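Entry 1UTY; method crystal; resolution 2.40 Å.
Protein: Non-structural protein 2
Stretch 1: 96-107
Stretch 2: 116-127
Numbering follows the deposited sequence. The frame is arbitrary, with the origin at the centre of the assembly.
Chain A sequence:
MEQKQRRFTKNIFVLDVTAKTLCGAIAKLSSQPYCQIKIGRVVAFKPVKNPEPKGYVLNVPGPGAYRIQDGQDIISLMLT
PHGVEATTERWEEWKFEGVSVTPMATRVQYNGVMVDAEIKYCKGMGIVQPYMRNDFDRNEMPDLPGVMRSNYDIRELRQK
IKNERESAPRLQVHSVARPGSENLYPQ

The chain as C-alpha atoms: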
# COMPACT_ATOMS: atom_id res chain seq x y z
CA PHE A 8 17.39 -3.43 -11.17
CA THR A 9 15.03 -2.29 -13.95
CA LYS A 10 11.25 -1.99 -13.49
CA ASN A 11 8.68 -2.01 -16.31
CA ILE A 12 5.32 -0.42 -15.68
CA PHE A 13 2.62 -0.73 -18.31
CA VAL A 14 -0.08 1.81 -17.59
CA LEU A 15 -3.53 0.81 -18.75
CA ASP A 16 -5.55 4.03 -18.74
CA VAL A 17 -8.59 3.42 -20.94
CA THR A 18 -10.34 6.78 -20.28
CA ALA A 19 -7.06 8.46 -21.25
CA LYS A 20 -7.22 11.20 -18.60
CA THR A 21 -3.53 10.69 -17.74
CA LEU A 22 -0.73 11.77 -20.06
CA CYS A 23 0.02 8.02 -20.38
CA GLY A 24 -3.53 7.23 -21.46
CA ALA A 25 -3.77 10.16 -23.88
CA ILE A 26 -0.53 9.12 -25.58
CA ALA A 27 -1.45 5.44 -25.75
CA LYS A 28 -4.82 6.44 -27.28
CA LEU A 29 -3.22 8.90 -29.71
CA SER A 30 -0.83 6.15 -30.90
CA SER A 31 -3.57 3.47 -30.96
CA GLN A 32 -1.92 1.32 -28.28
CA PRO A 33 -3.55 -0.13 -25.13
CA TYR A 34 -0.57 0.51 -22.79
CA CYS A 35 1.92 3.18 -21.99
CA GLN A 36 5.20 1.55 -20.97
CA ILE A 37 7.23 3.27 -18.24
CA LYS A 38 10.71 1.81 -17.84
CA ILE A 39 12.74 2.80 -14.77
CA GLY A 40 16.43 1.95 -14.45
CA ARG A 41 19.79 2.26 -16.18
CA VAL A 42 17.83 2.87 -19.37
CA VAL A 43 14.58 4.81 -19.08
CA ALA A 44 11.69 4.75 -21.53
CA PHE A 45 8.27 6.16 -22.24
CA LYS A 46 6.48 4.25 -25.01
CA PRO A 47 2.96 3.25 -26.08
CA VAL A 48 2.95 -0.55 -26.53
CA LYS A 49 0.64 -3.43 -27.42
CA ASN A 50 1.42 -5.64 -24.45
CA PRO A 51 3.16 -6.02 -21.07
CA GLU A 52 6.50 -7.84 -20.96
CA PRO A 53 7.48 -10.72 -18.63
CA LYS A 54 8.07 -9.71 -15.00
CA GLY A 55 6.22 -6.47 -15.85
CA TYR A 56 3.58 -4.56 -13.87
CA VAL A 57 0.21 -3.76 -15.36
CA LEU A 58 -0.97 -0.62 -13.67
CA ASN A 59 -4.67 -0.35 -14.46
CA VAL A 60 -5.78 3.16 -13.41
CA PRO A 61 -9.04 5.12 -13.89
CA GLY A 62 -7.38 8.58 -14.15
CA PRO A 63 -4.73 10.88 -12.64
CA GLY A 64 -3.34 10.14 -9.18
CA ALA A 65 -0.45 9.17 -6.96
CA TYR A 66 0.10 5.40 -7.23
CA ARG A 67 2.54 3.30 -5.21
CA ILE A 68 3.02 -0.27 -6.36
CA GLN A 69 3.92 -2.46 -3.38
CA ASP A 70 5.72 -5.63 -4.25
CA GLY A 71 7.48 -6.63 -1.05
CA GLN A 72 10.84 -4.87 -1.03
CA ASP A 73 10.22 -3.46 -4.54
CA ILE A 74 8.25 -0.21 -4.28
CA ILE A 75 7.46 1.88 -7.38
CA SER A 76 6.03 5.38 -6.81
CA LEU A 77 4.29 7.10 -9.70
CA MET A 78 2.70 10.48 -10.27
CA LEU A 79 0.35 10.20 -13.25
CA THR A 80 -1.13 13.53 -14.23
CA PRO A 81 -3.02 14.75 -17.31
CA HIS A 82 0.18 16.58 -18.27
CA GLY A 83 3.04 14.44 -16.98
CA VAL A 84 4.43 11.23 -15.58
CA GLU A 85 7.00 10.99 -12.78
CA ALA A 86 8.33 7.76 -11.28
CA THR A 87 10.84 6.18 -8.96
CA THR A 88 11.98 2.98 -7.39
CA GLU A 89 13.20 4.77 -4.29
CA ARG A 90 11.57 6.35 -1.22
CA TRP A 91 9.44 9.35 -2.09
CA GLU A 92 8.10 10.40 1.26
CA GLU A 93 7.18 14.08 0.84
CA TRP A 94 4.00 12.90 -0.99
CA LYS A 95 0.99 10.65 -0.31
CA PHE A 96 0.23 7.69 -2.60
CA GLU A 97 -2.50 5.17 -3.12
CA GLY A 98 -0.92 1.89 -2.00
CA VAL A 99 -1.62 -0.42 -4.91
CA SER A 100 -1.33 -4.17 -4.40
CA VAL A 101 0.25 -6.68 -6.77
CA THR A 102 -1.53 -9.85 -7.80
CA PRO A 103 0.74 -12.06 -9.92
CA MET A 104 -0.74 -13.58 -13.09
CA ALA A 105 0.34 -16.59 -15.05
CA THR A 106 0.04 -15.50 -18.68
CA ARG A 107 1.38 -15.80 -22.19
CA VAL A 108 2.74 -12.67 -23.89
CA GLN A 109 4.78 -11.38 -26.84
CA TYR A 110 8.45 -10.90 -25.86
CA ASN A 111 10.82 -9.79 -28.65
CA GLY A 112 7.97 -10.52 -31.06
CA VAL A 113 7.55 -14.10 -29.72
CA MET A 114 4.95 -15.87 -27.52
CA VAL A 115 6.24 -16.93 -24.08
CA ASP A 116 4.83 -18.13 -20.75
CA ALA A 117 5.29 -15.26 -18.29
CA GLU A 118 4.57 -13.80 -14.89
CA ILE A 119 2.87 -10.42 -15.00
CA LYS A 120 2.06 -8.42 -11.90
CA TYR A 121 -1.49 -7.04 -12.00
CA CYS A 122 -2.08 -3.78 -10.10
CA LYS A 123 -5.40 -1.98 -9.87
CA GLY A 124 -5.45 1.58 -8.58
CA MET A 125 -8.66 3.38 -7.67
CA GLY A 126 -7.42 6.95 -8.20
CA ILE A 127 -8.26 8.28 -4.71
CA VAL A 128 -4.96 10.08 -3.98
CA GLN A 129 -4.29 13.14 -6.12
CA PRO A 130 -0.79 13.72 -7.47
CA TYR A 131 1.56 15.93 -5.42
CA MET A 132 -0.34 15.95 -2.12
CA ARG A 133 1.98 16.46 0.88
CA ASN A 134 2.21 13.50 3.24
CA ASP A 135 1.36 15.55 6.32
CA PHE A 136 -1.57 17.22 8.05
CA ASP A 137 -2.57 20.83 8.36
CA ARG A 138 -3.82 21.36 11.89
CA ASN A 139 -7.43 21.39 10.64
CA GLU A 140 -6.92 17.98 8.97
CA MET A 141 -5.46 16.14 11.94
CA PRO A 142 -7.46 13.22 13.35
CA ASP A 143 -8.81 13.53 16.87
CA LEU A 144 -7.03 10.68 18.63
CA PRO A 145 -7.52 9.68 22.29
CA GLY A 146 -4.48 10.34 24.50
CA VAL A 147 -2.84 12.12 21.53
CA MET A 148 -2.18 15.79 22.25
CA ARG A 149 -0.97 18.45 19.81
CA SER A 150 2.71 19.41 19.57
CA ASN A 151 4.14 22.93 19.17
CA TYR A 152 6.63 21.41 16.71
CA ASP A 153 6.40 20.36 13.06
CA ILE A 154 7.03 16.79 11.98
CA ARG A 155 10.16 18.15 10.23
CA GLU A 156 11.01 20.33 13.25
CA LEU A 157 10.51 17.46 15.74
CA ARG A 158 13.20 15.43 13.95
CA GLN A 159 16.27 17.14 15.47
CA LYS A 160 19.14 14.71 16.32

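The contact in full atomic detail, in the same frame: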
# COMPACT_ATOMS: atom_id res chain seq x y z
N PHE A 96 0.57 8.55 -1.48
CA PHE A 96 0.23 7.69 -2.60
C PHE A 96 -0.90 6.75 -2.25
O PHE A 96 -1.06 6.37 -1.09
CB PHE A 96 1.42 6.83 -3.01
CG PHE A 96 2.60 7.62 -3.40
CD1 PHE A 96 3.48 8.10 -2.44
CD2 PHE A 96 2.81 7.92 -4.73
CE1 PHE A 96 4.56 8.87 -2.81
CE2 PHE A 96 3.86 8.68 -5.11
CZ PHE A 96 4.75 9.17 -4.16
N GLU A 97 -1.65 6.34 -3.26
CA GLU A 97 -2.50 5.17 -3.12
C GLU A 97 -1.62 3.91 -3.18
O GLU A 97 -1.03 3.61 -4.21
CB GLU A 97 -3.53 5.14 -4.24
CG GLU A 97 -4.45 3.93 -4.16
CD GLU A 97 -5.44 3.86 -5.29
OE1 GLU A 97 -5.66 4.88 -5.98
OE2 GLU A 97 -6.00 2.77 -5.49
N GLY A 98 -1.55 3.20 -2.06
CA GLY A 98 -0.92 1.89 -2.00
C GLY A 98 -1.65 0.88 -2.87
O GLY A 98 -2.75 0.47 -2.58
N VAL A 99 -1.02 0.51 -3.97
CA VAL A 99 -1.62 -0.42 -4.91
C VAL A 99 -0.96 -1.77 -4.65
O VAL A 99 0.27 -1.86 -4.52
CB VAL A 99 -1.36 0.04 -6.37
CG1 VAL A 99 -1.92 -0.95 -7.36
CG2 VAL A 99 -1.94 1.44 -6.60
N SER A 100 -1.80 -2.79 -4.55
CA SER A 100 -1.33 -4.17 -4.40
C SER A 100 -1.01 -4.87 -5.73
O SER A 100 -1.55 -4.54 -6.80
CB SER A 100 -2.39 -4.99 -3.65
OG SER A 100 -2.38 -4.70 -2.26
N VAL A 101 -0.14 -5.87 -5.64
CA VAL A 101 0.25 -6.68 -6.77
C VAL A 101 -0.44 -8.02 -6.64
O VAL A 101 -0.40 -8.64 -5.58
CB VAL A 101 1.78 -6.89 -6.77
CG1 VAL A 101 2.17 -8.04 -7.68
CG2 VAL A 101 2.48 -5.64 -7.17
N THR A 102 -1.06 -8.48 -7.72
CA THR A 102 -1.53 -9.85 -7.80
C THR A 102 -0.86 -10.46 -9.02
O THR A 102 -1.13 -10.05 -10.13
CB THR A 102 -3.07 -9.91 -7.95
OG1 THR A 102 -3.69 -9.12 -6.92
CG2 THR A 102 -3.57 -11.32 -7.68
N PRO A 103 0.05 -11.40 -8.81
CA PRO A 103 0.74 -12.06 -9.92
C PRO A 103 -0.23 -12.81 -10.84
O PRO A 103 -1.26 -13.30 -10.39
CB PRO A 103 1.70 -13.02 -9.23
CG PRO A 103 1.18 -13.18 -7.84
CD PRO A 103 0.51 -11.89 -7.50
N MET A 104 0.09 -12.88 -12.12
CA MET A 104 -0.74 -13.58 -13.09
C MET A 104 0.14 -14.46 -13.92
O MET A 104 1.19 -14.02 -14.39
CB MET A 104 -1.44 -12.59 -14.04
CG MET A 104 -2.45 -11.68 -13.38
SD MET A 104 -3.38 -10.73 -14.57
CE MET A 104 -2.05 -9.82 -15.43
N ALA A 105 -0.28 -15.71 -14.10
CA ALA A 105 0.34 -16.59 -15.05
C ALA A 105 -0.29 -16.30 -16.42
O ALA A 105 -1.50 -16.43 -16.60
CB ALA A 105 0.14 -18.05 -14.65
N THR A 106 0.53 -15.86 -17.37
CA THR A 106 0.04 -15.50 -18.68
C THR A 106 0.91 -16.05 -19.79
O THR A 106 1.91 -16.73 -19.53
CB THR A 106 -0.05 -13.95 -18.85
OG1 THR A 106 1.25 -13.41 -19.13
CG2 THR A 106 -0.46 -13.26 -17.58
N ARG A 107 0.51 -15.74 -21.02
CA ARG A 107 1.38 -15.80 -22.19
C ARG A 107 1.38 -14.44 -22.88
O ARG A 107 0.32 -13.83 -23.05
CB ARG A 107 0.90 -16.86 -23.16
CG ARG A 107 1.56 -18.20 -22.99
CD ARG A 107 0.90 -19.29 -23.78
NE ARG A 107 1.37 -19.32 -25.16
CZ ARG A 107 2.53 -19.84 -25.56
NH1 ARG A 107 3.37 -20.35 -24.67
NH2 ARG A 107 2.85 -19.84 -26.85
N ASP A 116 5.47 -18.03 -22.05
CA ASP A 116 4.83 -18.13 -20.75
C ASP A 116 5.50 -17.17 -19.78
O ASP A 116 6.73 -17.15 -19.70
CB ASP A 116 4.97 -19.55 -20.23
CG ASP A 116 4.25 -20.55 -21.10
OD1 ASP A 116 3.02 -20.68 -20.95
OD2 ASP A 116 4.83 -21.25 -21.96
N ALA A 117 4.72 -16.35 -19.08
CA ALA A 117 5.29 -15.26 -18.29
C ALA A 117 4.48 -14.87 -17.06
O ALA A 117 3.26 -14.99 -17.03
CB ALA A 117 5.52 -14.04 -19.17
N GLU A 118 5.20 -14.40 -16.05
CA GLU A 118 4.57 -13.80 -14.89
C GLU A 118 4.40 -12.32 -15.14
O GLU A 118 5.34 -11.64 -15.53
CB GLU A 118 5.40 -14.04 -13.64
CG GLU A 118 4.57 -14.10 -12.37
CD GLU A 118 5.38 -13.89 -11.11
OE1 GLU A 118 6.26 -14.73 -10.81
OE2 GLU A 118 5.15 -12.87 -10.42
N ILE A 119 3.17 -11.84 -14.97
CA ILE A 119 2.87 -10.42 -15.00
C ILE A 119 2.28 -10.05 -13.65
O ILE A 119 1.55 -10.82 -13.05
CB ILE A 119 1.88 -10.08 -16.12
CG1 ILE A 119 2.28 -10.75 -17.44
CG2 ILE A 119 1.77 -8.57 -16.31
CD1 ILE A 119 3.33 -10.01 -18.25
N LYS A 120 2.59 -8.85 -13.17
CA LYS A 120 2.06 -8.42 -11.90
C LYS A 120 0.92 -7.45 -12.16
O LYS A 120 1.15 -6.37 -12.72
CB LYS A 120 3.16 -7.82 -11.02
CG LYS A 120 4.48 -8.58 -11.17
CD LYS A 120 5.24 -8.73 -9.88
CE LYS A 120 6.73 -8.83 -10.20
NZ LYS A 120 7.49 -9.40 -9.05
N TYR A 121 -0.30 -7.86 -11.81
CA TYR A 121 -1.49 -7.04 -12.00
C TYR A 121 -1.76 -6.11 -10.82
O TYR A 121 -1.84 -6.56 -9.66
CB TYR A 121 -2.73 -7.88 -12.30
CG TYR A 121 -3.94 -7.03 -12.62
CD1 TYR A 121 -3.99 -6.26 -13.79
CD2 TYR A 121 -5.00 -6.93 -11.73
CE1 TYR A 121 -5.08 -5.44 -14.07
CE2 TYR A 121 -6.09 -6.12 -12.00
CZ TYR A 121 -6.13 -5.39 -13.17
OH TYR A 121 -7.23 -4.58 -13.43
N CYS A 122 -1.93 -4.82 -11.12
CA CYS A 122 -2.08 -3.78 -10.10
C CYS A 122 -3.23 -2.87 -10.49
O CYS A 122 -3.22 -2.27 -11.57
CB CYS A 122 -0.80 -2.95 -9.98
SG CYS A 122 0.71 -3.91 -9.88
N LYS A 123 -4.23 -2.80 -9.62
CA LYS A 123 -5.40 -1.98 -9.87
C LYS A 123 -5.45 -0.83 -8.87
O LYS A 123 -5.53 -1.05 -7.66
CB LYS A 123 -6.70 -2.81 -9.84
CG LYS A 123 -7.97 -1.98 -10.07
CD LYS A 123 -9.07 -2.76 -10.78
CE LYS A 123 -10.39 -1.95 -10.89
NZ LYS A 123 -10.20 -0.51 -11.32
N GLY A 124 -5.38 0.38 -9.39
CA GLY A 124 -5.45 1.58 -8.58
C GLY A 124 -6.83 2.19 -8.74
O GLY A 124 -7.44 2.07 -9.79
N MET A 125 -7.32 2.84 -7.69
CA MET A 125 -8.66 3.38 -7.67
C MET A 125 -8.68 4.90 -7.93
O MET A 125 -9.74 5.47 -8.17
CB MET A 125 -9.37 3.02 -6.35
CG MET A 125 -9.72 1.50 -6.20
SD MET A 125 -10.67 0.76 -7.60
CE MET A 125 -12.29 1.56 -7.38
N GLY A 126 -7.52 5.54 -7.89
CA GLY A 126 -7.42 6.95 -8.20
C GLY A 126 -7.95 7.89 -7.13
O GLY A 126 -8.49 8.94 -7.44
N ILE A 127 -7.77 7.51 -5.86
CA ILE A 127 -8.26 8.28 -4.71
C ILE A 127 -7.22 9.19 -4.03
O ILE A 127 -7.56 9.91 -3.09
CB ILE A 127 -8.88 7.32 -3.66
CG1 ILE A 127 -7.81 6.37 -3.08
CG2 ILE A 127 -10.09 6.53 -4.25
CD1 ILE A 127 -8.30 5.61 -1.85
O HOH W 1 -4.28 -4.27 -7.02
O HOH W 2 -4.24 -2.50 -4.99
O HOH W 3 -4.30 -6.54 -8.04

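How do the two backbones pair? From Thr-102 to Arg-107 the first stretch runs antiparallel to Asp-116 through Tyr-121, the strand directions 139° apart. Thr-102, Met-104 and Thr-106 face Tyr-121, Ile-119 and Ala-117 as hydrogen-bonded pairs, each giving and receiving one backbone bond: Thr-102 N to Tyr-121 O is 2.8 Å and Tyr-121 N to Thr-102 O 2.9 Å. Pro-103 has no amide hydrogen to give, but it lies in a non-hydrogen-bonded pair with Lys-120, so the ladder loses nothing there.

What joins the strands beyond Thr-102? Water enters where the direct ladder stops. Water 1 donates to Ser-100 O (2.8 Å) and accepts from Lys-123 N (3.0 Å), while water 2 accepts from Ser-100 N at 2.5 Å and donates weakly to Lys-123 O at 3.3 Å. Together they bridge the amide and carbonyl of both residues, replacing the direct bonds of a ladder rung.

How does Glu-97 hold the far end? Its extended side chain points toward the other stretch and brings its carboxylate to a run of backbone amides. Met-125 N donates to Glu-97 OE2 at 2.6 Å and Gly-126 N to Glu-97 OE1 at 2.7 Å; a weak bond from Ile-127 N to Glu-97 OE1 spans 3.4 Å. The segment from Met-125 to Ile-127 is thus held through its main chain.

Which side chains meet along the sheet? Thr-102, Met-104 and Thr-106 share a face with Ala-117, Ile-119 and Tyr-121. There Met-104 SD lies 3.7 Å from Tyr-121 CB and oblique to the ring, while Met-104 CE reaches within 4.0 Å of Ile-119 CB. On the other face, the ends of Arg-107 and Asp-116 converge in a salt bridge, Arg-107 NH1 to Asp-116 OD2 at 3.2 Å, with the carboxylate oxygen near the guanidinium plane.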